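Cytoplasmic protein (Cryptococcus neoformans var. grubii serotype A, PDB 7LPO) probably hydrolyses steryl beta-glucosides, releasing glucose from the sterol, as a glycoside hydrolase of family 5. Local coordinates at residues Q550-D561 with R660-P668; S647-L656 with F713-A722. One frame throughout, in Å; residues are numbered along the deposited sequence.

In the fold
Contact 1 (550-561 with 660-668) is buried, whereas contact 2 (647-656 with 713-722) lies farther from the centre of the chain and is only partly buried. Their chemistry differs accordingly: the first combines alanine-methionine packing with a salt-bridge network around one arginine, while the second is mainly apolar side-chain packing, with backbone carbonyls at its margins and no hydrogen bond across. The short helices 652-656 and 662-665 follow one another in the chain; the earlier packs on 713-722 and the later on helix 547-559. The contacts touch directly, since Val662 meets Leu656 and Val714, and His715 forms weak hydrogen bonds with the carbonyls of Ala663 and Cys666.

Contact 1: residues Q550-D561 with R660-P668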
# COMPACT_ATOMS: atom_id res chain seq x y z
N GLN A 550 -1.74 -13.33 -16.06
CA GLN A 550 -0.36 -13.77 -15.98
C GLN A 550 0.58 -12.79 -16.68
O GLN A 550 1.61 -12.41 -16.13
CB GLN A 550 -0.24 -15.16 -16.60
CG GLN A 550 1.14 -15.75 -16.53
CD GLN A 550 1.14 -17.25 -16.79
OE1 GLN A 550 1.90 -17.73 -17.63
NE2 GLN A 550 0.29 -17.98 -16.10
N LYS A 551 0.24 -12.38 -17.90
CA LYS A 551 1.07 -11.40 -18.60
C LYS A 551 1.16 -10.09 -17.81
O LYS A 551 2.25 -9.53 -17.63
CB LYS A 551 0.51 -11.13 -20.00
CG LYS A 551 0.59 -12.31 -20.96
CD LYS A 551 0.21 -11.87 -22.36
CE LYS A 551 -0.54 -12.96 -23.12
NZ LYS A 551 0.21 -14.24 -23.15
N ALA A 552 0.02 -9.58 -17.34
CA ALA A 552 0.03 -8.34 -16.57
C ALA A 552 0.90 -8.48 -15.33
O ALA A 552 1.77 -7.64 -15.07
CB ALA A 552 -1.40 -7.95 -16.18
N MET A 553 0.68 -9.54 -14.56
CA MET A 553 1.48 -9.82 -13.37
C MET A 553 2.97 -9.91 -13.71
O MET A 553 3.81 -9.32 -13.03
CB MET A 553 1.01 -11.13 -12.73
CG MET A 553 1.62 -11.46 -11.39
SD MET A 553 0.84 -10.53 -10.03
CE MET A 553 2.15 -9.57 -9.51
N ASP A 554 3.29 -10.68 -14.76
CA ASP A 554 4.69 -10.89 -15.13
C ASP A 554 5.36 -9.59 -15.59
O ASP A 554 6.55 -9.40 -15.34
CB ASP A 554 4.76 -11.95 -16.23
CG ASP A 554 6.18 -12.32 -16.61
OD1 ASP A 554 7.02 -12.52 -15.71
OD2 ASP A 554 6.46 -12.41 -17.82
N CYS A 555 4.62 -8.70 -16.25
CA CYS A 555 5.16 -7.40 -16.61
C CYS A 555 5.50 -6.58 -15.36
O CYS A 555 6.59 -5.99 -15.26
CB CYS A 555 4.17 -6.64 -17.49
SG CYS A 555 4.65 -4.94 -17.81
N SER A 556 4.59 -6.54 -14.39
CA SER A 556 4.87 -5.79 -13.17
C SER A 556 6.01 -6.42 -12.39
O SER A 556 6.86 -5.70 -11.84
CB SER A 556 3.61 -5.70 -12.30
OG SER A 556 2.82 -4.60 -12.71
N MET A 557 6.07 -7.75 -12.33
CA MET A 557 7.15 -8.41 -11.60
C MET A 557 8.49 -8.25 -12.34
O MET A 557 9.53 -8.04 -11.71
CB MET A 557 6.83 -9.89 -11.40
CG MET A 557 5.70 -10.17 -10.43
SD MET A 557 6.03 -9.54 -8.77
CE MET A 557 5.02 -8.06 -8.77
N ASN A 558 8.48 -8.39 -13.66
CA ASN A 558 9.71 -8.16 -14.42
C ASN A 558 10.24 -6.75 -14.21
O ASN A 558 11.45 -6.53 -14.25
CB ASN A 558 9.46 -8.41 -15.91
CG ASN A 558 10.70 -8.14 -16.78
OD1 ASN A 558 11.69 -8.86 -16.72
ND2 ASN A 558 10.64 -7.09 -17.59
N ALA A 559 9.35 -5.80 -13.93
CA ALA A 559 9.78 -4.41 -13.77
C ALA A 559 10.62 -4.23 -12.52
O ALA A 559 11.44 -3.31 -12.45
CB ALA A 559 8.55 -3.49 -13.75
N CYS A 560 10.44 -5.10 -11.53
CA CYS A 560 11.29 -5.10 -10.34
C CYS A 560 12.57 -5.89 -10.54
O CYS A 560 13.42 -5.89 -9.64
CB CYS A 560 10.51 -5.65 -9.14
SG CYS A 560 8.98 -4.75 -8.86
N ASP A 561 12.73 -6.55 -11.68
CA ASP A 561 13.94 -7.28 -12.02
C ASP A 561 14.81 -6.38 -12.90
O ASP A 561 14.97 -5.21 -12.55
CB ASP A 561 13.57 -8.62 -12.66
CG ASP A 561 13.04 -9.64 -11.66
OD1 ASP A 561 13.11 -9.39 -10.44
OD2 ASP A 561 12.55 -10.71 -12.11
N ARG A 660 -3.78 -18.09 -8.54
CA ARG A 660 -4.11 -17.53 -9.84
C ARG A 660 -2.87 -16.89 -10.44
O ARG A 660 -2.28 -15.98 -9.84
CB ARG A 660 -5.25 -16.50 -9.74
CG ARG A 660 -6.52 -17.05 -9.12
CD ARG A 660 -6.55 -16.79 -7.62
NE ARG A 660 -6.84 -15.40 -7.29
CZ ARG A 660 -8.05 -14.83 -7.38
NH1 ARG A 660 -9.08 -15.54 -7.84
NH2 ARG A 660 -8.22 -13.56 -7.04
N ALA A 661 -2.47 -17.36 -11.63
CA ALA A 661 -1.29 -16.85 -12.33
C ALA A 661 -0.03 -17.01 -11.49
O ALA A 661 0.85 -16.14 -11.48
CB ALA A 661 -1.48 -15.38 -12.73
N VAL A 662 0.06 -18.14 -10.78
CA VAL A 662 1.22 -18.44 -9.95
C VAL A 662 2.51 -18.38 -10.76
O VAL A 662 3.56 -18.00 -10.24
CB VAL A 662 1.02 -19.82 -9.28
CG1 VAL A 662 1.15 -20.95 -10.30
CG2 VAL A 662 1.98 -20.00 -8.13
N ALA A 663 2.46 -18.74 -12.04
CA ALA A 663 3.68 -18.73 -12.84
C ALA A 663 4.31 -17.34 -12.88
O ALA A 663 5.53 -17.22 -13.05
CB ALA A 663 3.39 -19.22 -14.26
N ALA A 664 3.52 -16.28 -12.73
CA ALA A 664 4.05 -14.93 -12.84
C ALA A 664 4.54 -14.37 -11.52
O ALA A 664 5.53 -13.63 -11.51
CB ALA A 664 3.00 -13.99 -13.44
N PHE A 665 3.89 -14.69 -10.39
CA PHE A 665 4.32 -14.10 -9.13
C PHE A 665 5.28 -14.98 -8.33
O PHE A 665 5.95 -14.46 -7.44
CB PHE A 665 3.12 -13.70 -8.26
CG PHE A 665 2.25 -14.83 -7.76
CD1 PHE A 665 2.68 -15.69 -6.77
CD2 PHE A 665 0.95 -14.96 -8.24
CE1 PHE A 665 1.85 -16.69 -6.28
CE2 PHE A 665 0.11 -15.96 -7.75
CZ PHE A 665 0.56 -16.82 -6.77
N CYS A 666 5.39 -16.27 -8.65
CA CYS A 666 6.36 -17.16 -8.00
C CYS A 666 7.54 -17.32 -8.95
O CYS A 666 7.41 -17.97 -10.00
CB CYS A 666 5.72 -18.50 -7.67
SG CYS A 666 6.84 -19.62 -6.79
N ARG A 667 8.68 -16.73 -8.59
CA ARG A 667 9.78 -16.51 -9.52
C ARG A 667 11.12 -16.77 -8.85
O ARG A 667 11.26 -16.58 -7.64
CB ARG A 667 9.79 -15.07 -10.06
CG ARG A 667 8.43 -14.48 -10.39
CD ARG A 667 8.47 -12.95 -10.35
NE ARG A 667 9.35 -12.38 -11.36
CZ ARG A 667 9.05 -12.28 -12.66
NH1 ARG A 667 7.87 -12.71 -13.12
NH2 ARG A 667 9.92 -11.75 -13.50
N PRO A 668 12.13 -17.18 -9.62
CA PRO A 668 13.48 -17.28 -9.06
C PRO A 668 14.06 -15.91 -8.77
O PRO A 668 13.84 -14.95 -9.51
CB PRO A 668 14.27 -17.98 -10.17
CG PRO A 668 13.55 -17.55 -11.44
CD PRO A 668 12.09 -17.52 -11.06
O HOH W 1 9.46 -11.91 -16.32
O HOH W 2 12.38 -12.60 -10.15
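Arg667 meets, at the edge of its guanidinium plane, Asp554 of helix 547-559 and Asp561 of the loop that follows. Arg667 NH1 donates to Asp554 OD1 at 2.7 Å, nearly along the carboxylate's C-O axis, with an N-H...O angle of 171°. The longer bridge, 3.2 Å from Arg667 NH2 to Asp561 OD2, arrives from above the carboxylate plane. Arg667 NH1 also gives a 3.0 Å bond to Ala664 O, in the carbonyl plane and on a lone pair, which ties the arginine to the end of the short helix 662-665 that precedes it. Met557 CB lies over one guanidinium face, offset toward the rim and 3.5 Å from Arg667 CZ, with Asn558 N over the same face. One water joins Asp554 OD1 to Arg667 NH2, and a second lies between Asp561 OD2 and Arg667 NE.

Beside this network alanine methyls pack closely on the helix backbone and side chains. Ala664 CB sits 3.4 Å from Gln550 O, a place near enough to the backbone to suit a methyl. Met553 CG is 3.5 Å from Ala664 CB. Ala661 CB rests against Gln550 CA at 3.8 Å. With CG anti to the backbone N (chi1 -178°), the extended Gln550 chain runs past Ala664 and brings its amide beside Ala663 CB.

Farther out, Arg494 of helix 490-512 pairs with Asp554 OD2 and Arg39 of strand 35-43 with Asp561 OD1, so each aspartate lies between two arginines, which would favour its charged form. The arrangement is a buried salt-bridge network, joining a helix of the family 5 TIM-barrel region to the segment that runs into strand 669-673.

Contact 2: residues S647-L656 with F713-A722; sequences SGDFSPTLIL and FVHYAASLNA
Phe713 touches Ile655 with its CB and Phe650, Ser647 and Gly648 with its ring. Phe713 CB lies 3.9 Å from Ile655 CD1, and the two side chains cross at about a right angle. Beyond CG, Phe713 CD2 comes within 3.6 Å of Phe650 CZ, which stands at the edge of the Phe713 ring; the ring planes are inclined at 54°, an oblique aromatic pair. Phe713 CE2 approaches Ser647 O at 3.4 Å, and Phe713 CZ ends 3.6 Å from Gly648 CA, where the lack of a side chain lets the ring come close to the backbone.

Ile655 carries the packing onward. Chi1 of 54° places CG1 between the backbone N and carbonyl carbon, and CD1 then touches Val714 CG2 as well as Phe713. Leu656 CD1 meets Leu720 CD1 at 4.1 Å, the two leucines crossing nearly perpendicularly with their branched ends in van der Waals contact. Pro652, right after the N-cap residue Ser651, lays its rigid ring against the Leu720 and Asn721 carbonyls, Pro652 CG being 3.3 Å from Asn721 O. Ser651 OG caps the helix by accepting from Thr653 N.

Leu654 O and Ile655 O accept from Arg90 NE and Trp94 NE1. This is mainly apolar packing, seating a short N-capped helix against a helical turn of the family 5 C-terminal domain.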
# COMPACT_ATOMS: atom_id res chain seq x y z
N SER A 647 12.99 -28.02 1.15
CA SER A 647 12.40 -29.35 1.14
C SER A 647 11.42 -29.47 -0.02
O SER A 647 10.81 -28.49 -0.45
CB SER A 647 11.68 -29.66 2.47
OG SER A 647 10.28 -29.45 2.37
N GLY A 648 11.29 -30.69 -0.53
CA GLY A 648 10.27 -31.01 -1.51
C GLY A 648 9.25 -31.96 -0.91
O GLY A 648 8.53 -32.67 -1.63
N ASP A 649 9.19 -31.97 0.42
CA ASP A 649 8.39 -32.92 1.17
C ASP A 649 6.93 -32.50 1.31
O ASP A 649 6.18 -33.17 2.03
CB ASP A 649 9.01 -33.12 2.56
CG ASP A 649 9.00 -34.57 3.02
OD1 ASP A 649 8.59 -35.45 2.23
OD2 ASP A 649 9.40 -34.82 4.17
N PHE A 650 6.51 -31.43 0.64
CA PHE A 650 5.11 -31.04 0.59
C PHE A 650 4.53 -31.36 -0.78
O PHE A 650 5.25 -31.73 -1.72
CB PHE A 650 4.94 -29.54 0.90
CG PHE A 650 5.76 -28.64 0.01
CD1 PHE A 650 5.27 -28.22 -1.21
CD2 PHE A 650 7.01 -28.22 0.41
CE1 PHE A 650 6.01 -27.39 -2.02
CE2 PHE A 650 7.76 -27.39 -0.40
CZ PHE A 650 7.26 -26.98 -1.62
N SER A 651 3.21 -31.21 -0.89
CA SER A 651 2.45 -31.54 -2.09
C SER A 651 2.42 -30.36 -3.05
O SER A 651 2.41 -29.20 -2.62
CB SER A 651 1.02 -31.93 -1.71
OG SER A 651 0.20 -32.04 -2.85
N PRO A 652 2.43 -30.61 -4.36
CA PRO A 652 2.22 -29.49 -5.30
C PRO A 652 0.92 -28.74 -5.04
O PRO A 652 0.81 -27.56 -5.40
CB PRO A 652 2.20 -30.16 -6.69
CG PRO A 652 2.54 -31.59 -6.49
CD PRO A 652 2.71 -31.89 -5.04
N THR A 653 -0.06 -29.39 -4.41
CA THR A 653 -1.33 -28.73 -4.13
C THR A 653 -1.16 -27.48 -3.27
O THR A 653 -1.93 -26.53 -3.41
CB THR A 653 -2.28 -29.71 -3.45
OG1 THR A 653 -2.63 -30.74 -4.38
CG2 THR A 653 -3.55 -29.02 -2.97
N LEU A 654 -0.18 -27.48 -2.37
CA LEU A 654 0.07 -26.30 -1.54
C LEU A 654 0.39 -25.09 -2.40
O LEU A 654 -0.13 -23.99 -2.17
CB LEU A 654 1.20 -26.58 -0.56
CG LEU A 654 1.63 -25.40 0.31
CD1 LEU A 654 0.56 -25.05 1.33
CD2 LEU A 654 2.95 -25.71 1.01
N ILE A 655 1.27 -25.26 -3.39
CA ILE A 655 1.75 -24.11 -4.15
C ILE A 655 0.94 -23.84 -5.41
O ILE A 655 1.18 -22.82 -6.08
CB ILE A 655 3.23 -24.28 -4.54
CG1 ILE A 655 3.46 -25.61 -5.27
CG2 ILE A 655 4.12 -24.21 -3.29
CD1 ILE A 655 4.89 -25.83 -5.70
N LEU A 656 -0.02 -24.68 -5.74
CA LEU A 656 -0.80 -24.49 -6.95
C LEU A 656 -2.29 -24.30 -6.70
O LEU A 656 -2.92 -23.46 -7.34
CB LEU A 656 -0.63 -25.68 -7.90
CG LEU A 656 0.77 -25.99 -8.42
CD1 LEU A 656 0.72 -27.25 -9.30
CD2 LEU A 656 1.33 -24.81 -9.18
N PHE A 713 9.82 -24.68 -7.43
CA PHE A 713 9.22 -25.87 -8.01
C PHE A 713 8.19 -25.52 -9.07
O PHE A 713 7.99 -26.27 -10.03
CB PHE A 713 8.52 -26.71 -6.92
CG PHE A 713 9.44 -27.39 -5.97
CD1 PHE A 713 10.64 -27.94 -6.39
CD2 PHE A 713 9.10 -27.51 -4.64
CE1 PHE A 713 11.48 -28.58 -5.50
CE2 PHE A 713 9.92 -28.14 -3.74
CZ PHE A 713 11.12 -28.68 -4.18
N VAL A 714 7.50 -24.39 -8.89
CA VAL A 714 6.47 -23.95 -9.83
C VAL A 714 7.00 -23.93 -11.26
O VAL A 714 6.27 -24.23 -12.21
CB VAL A 714 5.94 -22.57 -9.40
CG1 VAL A 714 5.34 -21.84 -10.57
CG2 VAL A 714 4.94 -22.71 -8.28
N HIS A 715 8.27 -23.55 -11.43
CA HIS A 715 8.87 -23.46 -12.76
C HIS A 715 9.89 -24.55 -13.06
O HIS A 715 10.14 -24.83 -14.24
CB HIS A 715 9.58 -22.11 -12.94
CG HIS A 715 8.65 -20.94 -12.98
ND1 HIS A 715 7.89 -20.64 -14.09
CD2 HIS A 715 8.35 -20.02 -12.04
CE1 HIS A 715 7.16 -19.56 -13.83
NE2 HIS A 715 7.42 -19.17 -12.60
N TYR A 716 10.51 -25.14 -12.05
CA TYR A 716 11.71 -25.95 -12.24
C TYR A 716 11.58 -27.37 -11.71
O TYR A 716 12.54 -28.13 -11.78
CB TYR A 716 12.91 -25.25 -11.59
CG TYR A 716 13.26 -23.90 -12.21
CD1 TYR A 716 13.74 -23.82 -13.50
CD2 TYR A 716 13.10 -22.73 -11.49
CE1 TYR A 716 14.07 -22.60 -14.07
CE2 TYR A 716 13.43 -21.50 -12.05
CZ TYR A 716 13.91 -21.44 -13.34
OH TYR A 716 14.23 -20.23 -13.91
N ALA A 717 10.42 -27.75 -11.19
CA ALA A 717 10.26 -29.11 -10.69
C ALA A 717 10.33 -30.11 -11.84
O ALA A 717 10.00 -29.81 -12.99
CB ALA A 717 8.93 -29.26 -9.95
N ALA A 718 10.78 -31.33 -11.52
CA ALA A 718 10.73 -32.41 -12.50
C ALA A 718 9.30 -32.69 -12.93
O ALA A 718 9.02 -32.84 -14.12
CB ALA A 718 11.37 -33.67 -11.92
N SER A 719 8.38 -32.74 -11.97
CA SER A 719 6.97 -32.98 -12.25
C SER A 719 6.14 -32.38 -11.13
O SER A 719 6.59 -32.31 -9.99
CB SER A 719 6.68 -34.48 -12.40
OG SER A 719 5.29 -34.71 -12.34
N LEU A 720 4.92 -31.97 -11.46
CA LEU A 720 4.04 -31.31 -10.49
C LEU A 720 2.75 -32.09 -10.26
O LEU A 720 1.75 -31.50 -9.83
CB LEU A 720 3.71 -29.89 -10.96
CG LEU A 720 4.82 -28.84 -10.88
CD1 LEU A 720 4.28 -27.50 -11.34
CD2 LEU A 720 5.40 -28.73 -9.49
N ASN A 721 2.73 -33.39 -10.52
CA ASN A 721 1.53 -34.17 -10.26
C ASN A 721 1.28 -34.27 -8.76
O ASN A 721 2.21 -34.53 -7.98
CB ASN A 721 1.65 -35.56 -10.87
CG ASN A 721 1.00 -35.65 -12.24
OD1 ASN A 721 0.11 -36.47 -12.46
ND2 ASN A 721 1.44 -34.79 -13.16
N ALA A 722 0.03 -34.07 -8.36
CA ALA A 722 -0.36 -34.05 -6.95
C ALA A 722 0.32 -35.15 -6.14
O ALA A 722 -0.30 -36.16 -5.82
CB ALA A 722 -1.88 -34.16 -6.82